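Local atomic coordinates of transketolase (Campylobacter jejuni, PDB entry 3L84), a protein that belongs to the transketolase family of homodimeric, thiamine-diphosphate-dependent enzymes, with two domains of the thiamine-diphosphate-binding class and a third, C-terminal one. Residues 5-9 against 285-290; 159-165 against 390-396; 207-211 against 226-230; 562-566 against 591-595. All blocks are in the same frame, centred on the assembly; numbering follows the deposited sequence.

Overall arrangement
The four contacts differ in burial and in chemistry, and the two buried ones are built differently. Contact 2, wholly buried about 12 Å from the chain centre, joins a helix of the thiamine diphosphate binding domain to one of the pyrimidine binding domain beside the second subunit; its carboxylate and guanidinium are met by backbone and hydroxyl groups. Contact 4, also largely buried and touching the second subunit, is chiefly aromatic and lies within the C-terminal domain. Contacts 1 and 3 share the thiamine diphosphate binding domain, partly buried, with centres 27 Å apart, and each pairs a glutamate with a serine hydroxyl and a bridging water. Contacts 2 and 3 meet directly, where Cys164 O lies 3.5 Å from Phe207 CE1.

Contact 1 (5-9 against 285-290); sequences ILQEQ and ASKIRF. With GOL (glycerol), chain B.
Nearly perpendicular, the helical segments 5-9 and 285-290 cross at a signed angle of -94°, their axes 9.4 Å apart at closest approach, and the backbones come nearest at Gln9 and Ser286. The carboxylate of Glu8 reaches over to the second helix with CG anti to the backbone N (chi1 -167°) and the chain extended beyond it. There Ser286 OG donates to Glu8 OE1 at 2.7 Å, on the anti lone pair, and Ser286 N adds a weak bond to the same oxygen. The other oxygen, OE2, accepts a hydrogen bond from a water that in turn accepts from Ala285 N. Alongside, Ile5 CD1 packs on Ala285 CB at 3.7 Å, while Ile5 CG1 covers one face of the Arg289 guanidinium. Gln9 points NE2 at the face of the Phe290 ring, 3.4 Å above its centre, the amide steeply inclined to the ring (64°). The same NE2 donates to O1 of a glycerol, probably from the crystallisation liquor, at 2.9 Å, and the glycerol's O2 donates to Arg289 O. Tyr44 OH bonds both Gln9 OE1 and Arg289 NH1. The contact ties the N-terminal helix 3-24 to helix 284-291 of the thiamine diphosphate binding domain; Gln9 also touches Ser40 of helix 30-42, and Phe290 rests on Leu13, further along helix 3-24.

Contact 2 (159-165 against 390-396); sequences ISYEACS and REHAMAA
Ser165 OG is gripped from two sides of the assembly: Arg390 NH2 donates to it across the contact at 2.9 Å, the hydroxyl tilted 28° out of the guanidinium plane, and Glu196 of the second subunit bonds the same oxygen. Arg390, at the N-cap position and extended from CG to NE, carries its guanidinium there, while its NH1 is bonded to Phe387 O and to Ala193 O of the second subunit. The extended Glu162 chain runs past Arg390 in the opposite direction. Its OE1 receives the backbone N-H of Ala393 in a 2.9 Å bond with an angle of 160° at the hydrogen, the donor lying nearly along the C-O axis. The other oxygen, OE2, is held by Gly158 N of the second subunit and by a water 2.7 Å away, which itself accepts from His392 N. One carboxylate thus answers two successive amides in the first turn of helix 391-404, one directly and one through water. Next to these polar groups Ile159 supplies a CH-pi contact: CD1 stands over the centre of the His392 imidazole, 3.6 Å from its centroid. CG1 anti to the backbone N and a fully extended chi2 send the methyl there, and it reaches Ala396 CB as well. The axes of the two helical segments cross at -70°, 8.5 Å apart at closest approach, joining the thiamine diphosphate binding domain to the pyrimidine binding domain at the dimer interface. Helix 118-137 touches both, through Ala121 against Ala163 and Ala396, and helix 418-431 packs on His392 through Pro423.

Contact 3 (207-211 against 226-230); sequences FEVLS and QAKKS
In the beta-alpha-beta unit formed by strand 208-213, helix 217-228 and strand 234-239, the first strand meets the C-terminal end of the helix through Glu208 and Leu210. Both send their CB toward the helix, as residues two apart on a strand do. Glu208 extends fully, with CG anti to the backbone N (chi1 178°), and its carboxylate arrives where the chain leaves the helix. OE1 lies 2.7 Å from Ser230 OG, a hydrogen bond whose proton is not settled, because Lys232 O is also a partner of that hydroxyl. A water donates to Glu208 OE1 at 2.8 Å and to Gln226 O, linking the carboxylate to a backbone carbonyl in the last turn of the helix. OE2 faces Gln226 NE2 at 3.4 Å in a weak bond, with the carboxylate and amide planes 78° apart. Leu210 CD2 sits over the face of this amide, 3.6 Å from Gln226 CD, while CD1 lies against the aliphatic CB and CG of the same residue and 4.4 Å from Ala227 CB. Ala227 and Leu210 both touch Cys234 of strand 234-239, which joins the first strand by backbone bonds from Glu208 and Leu210. Gln226 therefore serves both sides of the chemistry, its aliphatic part and amide face packing on Leu210 while NE2 reaches OE2 weakly. The carboxylate lies near the negative end of the helix dipole, which would tend to raise its pKa; the water and the weak amide bond may partly offset this.

Contact 4 (562-566 against 591-595); sequences FELFE and ELYKF
Phe562 and Phe595 form the dense side of this contact, the edge of Phe595 turned to the face of Phe562 in an offset edge-to-face pair with centroids 5.3 Å apart and planes at 65°. Phe595 CE2 leans over the rim of that face, and on the opposite face Glu591 CG makes a CH-pi contact, so the Phe562 ring is covered on both sides. Leu592 CD2 fills part of its edge, 4.2 Å from Phe562 CD1. Phe565 completes an aromatic cluster: its CD2 stands 3.6 Å above the centre of the Phe595 ring. Within the C-terminal domain this cluster joins helix 562-566, which follows strand 554-558, to the 3-10 turn between strands 580-584 and 598-600; the carboxylate of Glu591 turns to Arg463 in a salt bridge and to Ser460 in a hydrogen bond. The partly exposed side is polar. There Lys594, its chain fully extended with CG anti to the backbone N (chi1 -178°), passes CG over the other face of Phe595, and NZ makes a 2.7 Å salt bridge to Glu566 OE2 on its anti lone pair. Asn590 of the second subunit packs on Glu566, and Tyr593 of the second subunit on Lys594.

Contact 1 (5-9 against 285-290)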
loop_
_atom_site.group_PDB
_atom_site.type_symbol
_atom_site.label_atom_id
_atom_site.label_comp_id
_atom_site.label_asym_id
_atom_site.label_seq_id
_atom_site.Cartn_x
_atom_site.Cartn_y
_atom_site.Cartn_z
ATOM N N ILE A 5 28.561 27.925 -22.567
ATOM C CA ILE A 5 28.970 27.238 -21.343
ATOM C C ILE A 5 27.877 26.265 -20.918
ATOM O O ILE A 5 28.178 25.139 -20.499
ATOM C CB ILE A 5 29.353 28.176 -20.159
ATOM C CG1 ILE A 5 29.857 27.370 -18.948
ATOM C CG2 ILE A 5 28.209 28.988 -19.687
ATOM C CD1 ILE A 5 31.158 26.616 -19.175
ATOM N N LEU A 6 26.599 26.643 -21.052
ATOM C CA LEU A 6 25.518 25.750 -20.630
ATOM C C LEU A 6 25.487 24.467 -21.454
ATOM O O LEU A 6 25.251 23.390 -20.920
ATOM C CB LEU A 6 24.152 26.437 -20.693
ATOM C CG LEU A 6 23.815 27.278 -19.455
ATOM C CD1 LEU A 6 23.579 26.363 -18.255
ATOM C CD2 LEU A 6 24.892 28.292 -19.141
ATOM N N GLN A 7 25.729 24.579 -22.750
ATOM C CA GLN A 7 25.755 23.402 -23.600
ATOM C C GLN A 7 26.886 22.455 -23.191
ATOM O O GLN A 7 26.690 21.244 -23.082
ATOM C CB GLN A 7 25.954 23.814 -25.046
ATOM C CG GLN A 7 25.935 22.669 -25.987
ATOM C CD GLN A 7 26.153 23.133 -27.419
ATOM O OE1 GLN A 7 26.930 22.525 -28.172
ATOM N NE2 GLN A 7 25.484 24.231 -27.798
ATOM N N GLU A 8 28.061 23.014 -22.926
ATOM C CA GLU A 8 29.167 22.192 -22.484
ATOM C C GLU A 8 28.870 21.529 -21.143
ATOM O O GLU A 8 29.121 20.343 -20.946
ATOM C CB GLU A 8 30.469 22.985 -22.417
ATOM C CG GLU A 8 31.690 22.055 -22.266
ATOM C CD GLU A 8 32.995 22.757 -21.946
ATOM O OE1 GLU A 8 33.192 23.105 -20.756
ATOM O OE2 GLU A 8 33.837 22.916 -22.864
ATOM N N GLN A 9 28.296 22.292 -20.203
ATOM C CA GLN A 9 27.913 21.749 -18.894
ATOM C C GLN A 9 26.904 20.626 -19.041
ATOM O O GLN A 9 27.045 19.558 -18.418
ATOM C CB GLN A 9 27.390 22.869 -17.985
ATOM C CG GLN A 9 28.489 23.740 -17.442
ATOM C CD GLN A 9 27.927 24.787 -16.498
ATOM O OE1 GLN A 9 27.352 25.786 -16.943
ATOM N NE2 GLN A 9 28.015 24.522 -15.198
ATOM N N ALA A 285 36.269 24.239 -18.805
ATOM C CA ALA A 285 35.328 25.332 -18.526
ATOM C C ALA A 285 34.200 24.835 -17.643
ATOM O O ALA A 285 33.808 25.509 -16.684
ATOM C CB ALA A 285 34.775 25.963 -19.840
ATOM N N SER A 286 33.689 23.643 -17.944
ATOM C CA SER A 286 32.617 23.041 -17.172
ATOM C C SER A 286 33.112 22.656 -15.790
ATOM O O SER A 286 32.406 22.859 -14.810
ATOM C CB SER A 286 32.034 21.821 -17.892
ATOM O OG SER A 286 31.253 22.253 -19.006
ATOM N N LYS A 287 34.323 22.108 -15.695
ATOM C CA LYS A 287 34.896 21.728 -14.398
ATOM C C LYS A 287 34.909 22.923 -13.434
ATOM O O LYS A 287 34.432 22.837 -12.303
ATOM C CB LYS A 287 36.318 21.183 -14.581
ATOM C CG LYS A 287 37.008 20.718 -13.303
ATOM C CD LYS A 287 38.487 20.424 -13.486
ATOM C CE LYS A 287 39.288 20.479 -12.172
ATOM N NZ LYS A 287 38.882 19.379 -11.253
ATOM N N ILE A 288 35.438 24.038 -13.918
ATOM C CA ILE A 288 35.579 25.237 -13.100
ATOM C C ILE A 288 34.216 25.795 -12.751
ATOM O O ILE A 288 33.983 26.178 -11.607
ATOM C CB ILE A 288 36.405 26.304 -13.847
ATOM C CG1 ILE A 288 37.834 25.823 -14.061
ATOM C CG2 ILE A 288 36.426 27.650 -13.108
ATOM C CD1 ILE A 288 38.533 26.636 -15.098
ATOM N N ARG A 289 33.325 25.870 -13.724
ATOM C CA ARG A 289 32.010 26.445 -13.490
ATOM C C ARG A 289 31.182 25.620 -12.497
ATOM O O ARG A 289 30.642 26.175 -11.535
ATOM C CB ARG A 289 31.275 26.636 -14.807
ATOM C CG ARG A 289 29.868 27.242 -14.692
ATOM C CD ARG A 289 29.805 28.608 -13.996
ATOM N NE ARG A 289 30.602 29.673 -14.598
ATOM C CZ ARG A 289 30.204 30.465 -15.593
ATOM N NH1 ARG A 289 29.030 30.304 -16.205
ATOM N NH2 ARG A 289 31.010 31.429 -16.004
ATOM N N PHE A 290 31.095 24.312 -12.686
ATOM C CA PHE A 290 30.396 23.468 -11.715
ATOM C C PHE A 290 31.056 23.534 -10.326
ATOM O O PHE A 290 30.345 23.617 -9.318
ATOM C CB PHE A 290 30.317 21.999 -12.171
ATOM C CG PHE A 290 29.191 21.676 -13.132
ATOM C CD1 PHE A 290 27.862 21.820 -12.755
ATOM C CD2 PHE A 290 29.466 21.169 -14.391
ATOM C CE1 PHE A 290 26.821 21.455 -13.629
ATOM C CE2 PHE A 290 28.459 20.798 -15.230
ATOM C CZ PHE A 290 27.139 20.954 -14.852
HETATM C C1 GOL B . 27.115 26.769 -12.026
HETATM O O1 GOL B . 27.015 25.541 -12.716
HETATM C C2 GOL B . 27.146 26.593 -10.504
HETATM O O2 GOL B . 28.175 25.701 -10.111
HETATM C C3 GOL B . 27.370 27.932 -9.810
HETATM O O3 GOL B . 26.404 28.874 -10.265
HETATM O O HOH W 1 36.273 23.580 -21.640
#

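Contact 2 (159-165 against 390-396)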
loop_
_atom_site.group_PDB
_atom_site.type_symbol
_atom_site.label_atom_id
_atom_site.label_comp_id
_atom_site.label_asym_id
_atom_site.label_seq_id
_atom_site.Cartn_x
_atom_site.Cartn_y
_atom_site.Cartn_z
ATOM N N ILE A 159 -0.102 8.491 -4.831
ATOM C CA ILE A 159 0.571 9.266 -3.775
ATOM C C ILE A 159 0.915 10.686 -4.264
ATOM O O ILE A 159 0.946 11.628 -3.465
ATOM C CB ILE A 159 1.783 8.539 -3.258
ATOM C CG1 ILE A 159 2.238 9.095 -1.925
ATOM C CG2 ILE A 159 2.908 8.487 -4.313
ATOM C CD1 ILE A 159 3.483 8.384 -1.337
ATOM N N SER A 160 1.175 10.856 -5.564
ATOM C CA SER A 160 1.498 12.176 -6.068
ATOM C C SER A 160 0.291 13.125 -5.966
ATOM O O SER A 160 0.428 14.270 -5.543
ATOM C CB SER A 160 2.006 12.104 -7.521
ATOM O OG SER A 160 0.987 11.772 -8.473
ATOM N N TYR A 161 -0.898 12.620 -6.308
ATOM C CA TYR A 161 -2.105 13.415 -6.241
ATOM C C TYR A 161 -2.408 13.794 -4.781
ATOM O O TYR A 161 -2.790 14.918 -4.461
ATOM C CB TYR A 161 -3.314 12.661 -6.796
ATOM C CG TYR A 161 -3.261 12.232 -8.232
ATOM C CD1 TYR A 161 -3.912 12.965 -9.208
ATOM C CD2 TYR A 161 -2.683 11.030 -8.609
ATOM C CE1 TYR A 161 -3.952 12.517 -10.530
ATOM C CE2 TYR A 161 -2.695 10.579 -9.912
ATOM C CZ TYR A 161 -3.364 11.316 -10.870
ATOM O OH TYR A 161 -3.398 10.818 -12.167
ATOM N N GLU A 162 -2.196 12.825 -3.884
ATOM C CA GLU A 162 -2.455 13.078 -2.461
ATOM C C GLU A 162 -1.560 14.155 -1.951
ATOM O O GLU A 162 -2.008 15.080 -1.265
ATOM C CB GLU A 162 -2.141 11.806 -1.657
ATOM C CG GLU A 162 -3.095 10.588 -1.800
ATOM C CD GLU A 162 -2.687 9.399 -0.956
ATOM O OE1 GLU A 162 -1.793 9.503 -0.098
ATOM O OE2 GLU A 162 -3.256 8.300 -1.146
ATOM N N ALA A 163 -0.265 14.047 -2.218
ATOM C CA ALA A 163 0.668 15.035 -1.682
ATOM C C ALA A 163 0.476 16.420 -2.282
ATOM O O ALA A 163 0.550 17.435 -1.589
ATOM C CB ALA A 163 2.112 14.566 -1.914
ATOM N N CYS A 164 0.226 16.453 -3.577
ATOM C CA CYS A 164 0.032 17.735 -4.242
ATOM C C CYS A 164 -1.281 18.399 -3.787
ATOM O O CYS A 164 -1.376 19.626 -3.747
ATOM C CB CYS A 164 0.085 17.567 -5.735
ATOM S SG CYS A 164 1.782 17.195 -6.323
ATOM N N SER A 165 -2.271 17.604 -3.404
ATOM C CA SER A 165 -3.478 18.134 -2.804
ATOM C C SER A 165 -3.106 18.946 -1.568
ATOM O O SER A 165 -3.517 20.096 -1.417
ATOM C CB SER A 165 -4.430 16.992 -2.429
ATOM O OG SER A 165 -5.734 17.513 -2.121
ATOM N N ARG A 390 -5.235 10.248 3.564
ATOM C CA ARG A 390 -4.064 10.184 2.707
ATOM C C ARG A 390 -2.934 9.466 3.421
ATOM O O ARG A 390 -1.881 10.026 3.726
ATOM C CB ARG A 390 -3.591 11.605 2.322
ATOM C CG ARG A 390 -4.596 12.472 1.595
ATOM C CD ARG A 390 -3.964 13.805 1.269
ATOM N NE ARG A 390 -4.877 14.768 0.666
ATOM C CZ ARG A 390 -5.517 15.726 1.319
ATOM N NH1 ARG A 390 -5.402 15.904 2.618
ATOM N NH2 ARG A 390 -6.269 16.566 0.619
ATOM N N GLU A 391 -3.150 8.226 3.760
ATOM C CA GLU A 391 -2.176 7.509 4.575
ATOM C C GLU A 391 -0.807 7.480 3.925
ATOM O O GLU A 391 0.215 7.662 4.586
ATOM C CB GLU A 391 -2.617 6.071 4.888
ATOM C CG GLU A 391 -3.863 5.923 5.719
ATOM C CD GLU A 391 -5.135 5.935 4.900
ATOM O OE1 GLU A 391 -5.093 6.051 3.640
ATOM O OE2 GLU A 391 -6.217 5.802 5.524
ATOM N N HIS A 392 -0.786 7.191 2.637
ATOM C CA HIS A 392 0.494 6.977 1.957
ATOM C C HIS A 392 1.292 8.269 1.886
ATOM O O HIS A 392 2.464 8.310 2.269
ATOM C CB HIS A 392 0.241 6.372 0.602
ATOM C CG HIS A 392 1.375 5.687 -0.062
ATOM N ND1 HIS A 392 2.607 5.400 0.478
ATOM C CD2 HIS A 392 1.361 5.153 -1.309
ATOM C CE1 HIS A 392 3.315 4.720 -0.436
ATOM N NE2 HIS A 392 2.591 4.592 -1.516
ATOM N N ALA A 393 0.680 9.343 1.401
ATOM C CA ALA A 393 1.360 10.637 1.370
ATOM C C ALA A 393 1.747 11.069 2.782
ATOM O O ALA A 393 2.803 11.666 2.956
ATOM C CB ALA A 393 0.489 11.691 0.677
HETATM N N MSE A 394 0.909 10.815 3.779
HETATM C CA MSE A 394 1.289 11.169 5.153
HETATM C C MSE A 394 2.635 10.581 5.527
HETATM O O MSE A 394 3.545 11.270 6.043
HETATM C CB MSE A 394 0.230 10.676 6.151
HETATM C CG MSE A 394 0.664 10.765 7.593
HETATM SE SE MSE A 394 -0.717 10.200 8.838
HETATM C CE MSE A 394 -0.731 8.285 8.387
ATOM N N ALA A 395 2.783 9.282 5.301
ATOM C CA ALA A 395 4.054 8.648 5.678
ATOM C C ALA A 395 5.238 9.183 4.864
ATOM O O ALA A 395 6.316 9.382 5.419
ATOM C CB ALA A 395 3.925 7.119 5.535
ATOM N N ALA A 396 5.088 9.397 3.569
ATOM C CA ALA A 396 6.162 9.927 2.730
ATOM C C ALA A 396 6.497 11.368 3.124
ATOM O O ALA A 396 7.667 11.783 3.120
ATOM C CB ALA A 396 5.802 9.805 1.234
HETATM O O HOH W 2 -3.092 6.533 0.917
#

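Contact 3 (207-211 against 226-230)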
loop_
_atom_site.group_PDB
_atom_site.type_symbol
_atom_site.label_atom_id
_atom_site.label_comp_id
_atom_site.label_asym_id
_atom_site.label_seq_id
_atom_site.Cartn_x
_atom_site.Cartn_y
_atom_site.Cartn_z
ATOM N N PHE A 207 -1.935 24.954 -7.815
ATOM C CA PHE A 207 -0.617 25.253 -8.355
ATOM C C PHE A 207 -0.666 26.330 -9.450
ATOM O O PHE A 207 -1.665 26.491 -10.173
ATOM C CB PHE A 207 -0.002 24.016 -9.023
ATOM C CG PHE A 207 0.571 22.980 -8.063
ATOM C CD1 PHE A 207 -0.233 22.309 -7.158
ATOM C CD2 PHE A 207 1.912 22.610 -8.135
ATOM C CE1 PHE A 207 0.310 21.352 -6.301
ATOM C CE2 PHE A 207 2.443 21.654 -7.320
ATOM C CZ PHE A 207 1.648 21.021 -6.397
ATOM N N GLU A 208 0.448 27.042 -9.587
ATOM C CA GLU A 208 0.754 27.779 -10.817
ATOM C C GLU A 208 1.481 26.845 -11.770
ATOM O O GLU A 208 2.405 26.136 -11.337
ATOM C CB GLU A 208 1.642 28.985 -10.534
ATOM C CG GLU A 208 2.033 29.760 -11.819
ATOM C CD GLU A 208 2.751 31.078 -11.585
ATOM O OE1 GLU A 208 3.209 31.391 -10.466
ATOM O OE2 GLU A 208 2.881 31.838 -12.578
ATOM N N VAL A 209 1.096 26.839 -13.044
ATOM C CA VAL A 209 1.625 25.896 -14.011
ATOM C C VAL A 209 2.304 26.595 -15.192
ATOM O O VAL A 209 1.671 27.411 -15.864
ATOM C CB VAL A 209 0.539 24.938 -14.525
ATOM C CG1 VAL A 209 1.174 23.977 -15.551
ATOM C CG2 VAL A 209 -0.137 24.178 -13.355
ATOM N N LEU A 210 3.573 26.281 -15.419
ATOM C CA LEU A 210 4.357 26.817 -16.536
ATOM C C LEU A 210 4.672 25.672 -17.474
ATOM O O LEU A 210 4.868 24.547 -17.020
ATOM C CB LEU A 210 5.665 27.441 -15.997
ATOM C CG LEU A 210 5.441 28.506 -14.914
ATOM C CD1 LEU A 210 6.774 29.016 -14.282
ATOM C CD2 LEU A 210 4.631 29.641 -15.432
ATOM N N SER A 211 4.750 25.931 -18.773
ATOM C CA SER A 211 5.009 24.925 -19.786
ATOM C C SER A 211 6.131 25.388 -20.686
ATOM O O SER A 211 6.018 26.484 -21.296
ATOM C CB SER A 211 3.759 24.700 -20.630
ATOM O OG SER A 211 2.712 24.166 -19.808
ATOM N N GLN A 226 10.460 32.726 -12.813
ATOM C CA GLN A 226 9.035 32.907 -12.536
ATOM C C GLN A 226 8.562 31.997 -11.386
ATOM O O GLN A 226 7.837 32.449 -10.481
ATOM C CB GLN A 226 8.238 32.603 -13.791
ATOM C CG GLN A 226 6.757 32.834 -13.671
ATOM C CD GLN A 226 6.094 32.926 -15.032
ATOM O OE1 GLN A 226 6.748 32.726 -16.075
ATOM N NE2 GLN A 226 4.800 33.250 -15.038
ATOM N N ALA A 227 8.974 30.742 -11.415
ATOM C CA ALA A 227 8.577 29.792 -10.368
ATOM C C ALA A 227 9.032 30.260 -8.984
ATOM O O ALA A 227 8.281 30.126 -8.027
ATOM C CB ALA A 227 9.138 28.430 -10.672
ATOM N N LYS A 228 10.232 30.827 -8.902
ATOM C CA LYS A 228 10.778 31.291 -7.627
ATOM C C LYS A 228 9.999 32.440 -7.004
ATOM O O LYS A 228 10.075 32.639 -5.787
ATOM C CB LYS A 228 12.267 31.623 -7.791
ATOM C CG LYS A 228 13.091 30.364 -7.986
ATOM C CD LYS A 228 14.448 30.556 -8.542
ATOM C CE LYS A 228 15.367 31.319 -7.655
ATOM N NZ LYS A 228 16.546 31.941 -8.446
ATOM N N LYS A 229 9.240 33.161 -7.820
ATOM C CA LYS A 229 8.415 34.299 -7.361
ATOM C C LYS A 229 6.957 33.939 -7.193
ATOM O O LYS A 229 6.152 34.795 -6.855
ATOM C CB LYS A 229 8.512 35.509 -8.314
ATOM C CG LYS A 229 9.884 36.034 -8.480
ATOM C CD LYS A 229 9.860 37.315 -9.255
ATOM C CE LYS A 229 9.430 37.132 -10.690
ATOM N NZ LYS A 229 9.793 38.349 -11.483
ATOM N N SER A 230 6.611 32.671 -7.415
ATOM C CA SER A 230 5.207 32.245 -7.383
ATOM C C SER A 230 4.633 32.421 -5.969
ATOM O O SER A 230 5.342 32.259 -4.960
ATOM C CB SER A 230 5.076 30.789 -7.848
ATOM O OG SER A 230 3.711 30.442 -7.971
HETATM O O HOH W 3 5.220 33.409 -10.503
#

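Contact 4 (562-566 against 591-595)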
loop_
_atom_site.group_PDB
_atom_site.type_symbol
_atom_site.label_atom_id
_atom_site.label_comp_id
_atom_site.label_asym_id
_atom_site.label_seq_id
_atom_site.Cartn_x
_atom_site.Cartn_y
_atom_site.Cartn_z
ATOM N N PHE A 562 9.050 -8.346 19.372
ATOM C CA PHE A 562 9.680 -9.557 18.774
ATOM C C PHE A 562 11.108 -9.267 18.305
ATOM O O PHE A 562 12.024 -10.064 18.581
ATOM C CB PHE A 562 8.776 -10.023 17.618
ATOM C CG PHE A 562 9.177 -11.308 16.931
ATOM C CD1 PHE A 562 8.537 -12.490 17.228
ATOM C CD2 PHE A 562 10.106 -11.312 15.946
ATOM C CE1 PHE A 562 8.868 -13.665 16.554
ATOM C CE2 PHE A 562 10.446 -12.513 15.282
ATOM C CZ PHE A 562 9.837 -13.666 15.623
ATOM N N GLU A 563 11.316 -8.149 17.620
ATOM C CA GLU A 563 12.631 -7.844 17.052
ATOM C C GLU A 563 13.696 -7.689 18.131
ATOM O O GLU A 563 14.831 -8.128 17.961
ATOM C CB GLU A 563 12.574 -6.587 16.197
ATOM C CG GLU A 563 11.643 -6.728 15.022
ATOM C CD GLU A 563 10.215 -6.200 15.224
ATOM O OE1 GLU A 563 9.732 -6.090 16.382
ATOM O OE2 GLU A 563 9.616 -5.785 14.207
ATOM N N LEU A 564 13.345 -7.070 19.257
ATOM C CA LEU A 564 14.298 -6.964 20.343
ATOM C C LEU A 564 14.559 -8.303 20.974
ATOM O O LEU A 564 15.693 -8.589 21.358
ATOM C CB LEU A 564 13.847 -5.965 21.426
ATOM C CG LEU A 564 13.860 -4.512 21.034
ATOM C CD1 LEU A 564 13.257 -3.661 22.170
ATOM C CD2 LEU A 564 15.244 -4.056 20.663
ATOM N N PHE A 565 13.546 -9.149 21.080
ATOM C CA PHE A 565 13.743 -10.478 21.650
ATOM C C PHE A 565 14.734 -11.299 20.822
ATOM O O PHE A 565 15.557 -12.061 21.360
ATOM C CB PHE A 565 12.398 -11.208 21.852
ATOM C CG PHE A 565 12.483 -12.452 22.658
ATOM C CD1 PHE A 565 13.320 -12.561 23.762
ATOM C CD2 PHE A 565 11.633 -13.507 22.361
ATOM C CE1 PHE A 565 13.359 -13.721 24.502
ATOM C CE2 PHE A 565 11.655 -14.659 23.125
ATOM C CZ PHE A 565 12.516 -14.782 24.192
ATOM N N GLU A 566 14.658 -11.160 19.504
ATOM C CA GLU A 566 15.565 -11.840 18.577
ATOM C C GLU A 566 17.033 -11.487 18.840
ATOM O O GLU A 566 17.915 -12.251 18.447
ATOM C CB GLU A 566 15.231 -11.514 17.117
ATOM C CG GLU A 566 13.918 -12.042 16.629
ATOM C CD GLU A 566 13.685 -11.727 15.172
ATOM O OE1 GLU A 566 13.277 -10.578 14.834
ATOM O OE2 GLU A 566 13.906 -12.622 14.327
ATOM N N GLU A 591 5.522 -16.341 12.555
ATOM C CA GLU A 591 6.859 -16.035 13.031
ATOM C C GLU A 591 7.076 -16.427 14.484
ATOM O O GLU A 591 8.219 -16.610 14.911
ATOM C CB GLU A 591 7.202 -14.554 12.796
ATOM C CG GLU A 591 6.379 -13.539 13.596
ATOM C CD GLU A 591 5.063 -13.115 12.976
ATOM O OE1 GLU A 591 4.606 -13.699 11.977
ATOM O OE2 GLU A 591 4.453 -12.176 13.529
ATOM N N LEU A 592 5.997 -16.534 15.264
ATOM C CA LEU A 592 6.124 -16.976 16.643
ATOM C C LEU A 592 6.708 -18.364 16.784
ATOM O O LEU A 592 7.257 -18.659 17.845
ATOM C CB LEU A 592 4.783 -16.905 17.344
ATOM C CG LEU A 592 4.185 -15.531 17.647
ATOM C CD1 LEU A 592 2.911 -15.680 18.490
ATOM C CD2 LEU A 592 5.131 -14.670 18.369
ATOM N N TYR A 593 6.657 -19.184 15.744
ATOM C CA TYR A 593 7.318 -20.489 15.822
ATOM C C TYR A 593 8.831 -20.401 15.948
ATOM O O TYR A 593 9.454 -21.389 16.288
ATOM C CB TYR A 593 6.939 -21.334 14.604
ATOM C CG TYR A 593 5.536 -21.928 14.609
ATOM C CD1 TYR A 593 5.223 -22.997 15.467
ATOM C CD2 TYR A 593 4.545 -21.428 13.824
ATOM C CE1 TYR A 593 3.950 -23.568 15.471
ATOM C CE2 TYR A 593 3.266 -21.999 13.831
ATOM C CZ TYR A 593 2.994 -23.077 14.643
ATOM O OH TYR A 593 1.724 -23.614 14.635
ATOM N N LYS A 594 9.458 -19.236 15.733
ATOM C CA LYS A 594 10.866 -19.059 16.049
ATOM C C LYS A 594 11.112 -19.360 17.531
ATOM O O LYS A 594 12.165 -19.908 17.881
ATOM C CB LYS A 594 11.326 -17.666 15.668
ATOM C CG LYS A 594 12.768 -17.430 15.912
ATOM C CD LYS A 594 13.276 -16.148 15.286
ATOM C CE LYS A 594 14.763 -15.955 15.608
ATOM N NZ LYS A 594 15.392 -14.884 14.767
ATOM N N PHE A 595 10.163 -19.020 18.394
ATOM C CA PHE A 595 10.322 -19.139 19.839
ATOM C C PHE A 595 9.391 -20.126 20.485
ATOM O O PHE A 595 9.660 -20.538 21.617
ATOM C CB PHE A 595 10.136 -17.769 20.508
ATOM C CG PHE A 595 11.088 -16.748 20.035
ATOM C CD1 PHE A 595 12.426 -16.896 20.313
ATOM C CD2 PHE A 595 10.656 -15.632 19.343
ATOM C CE1 PHE A 595 13.345 -15.964 19.869
ATOM C CE2 PHE A 595 11.590 -14.682 18.905
ATOM C CZ PHE A 595 12.920 -14.882 19.182
#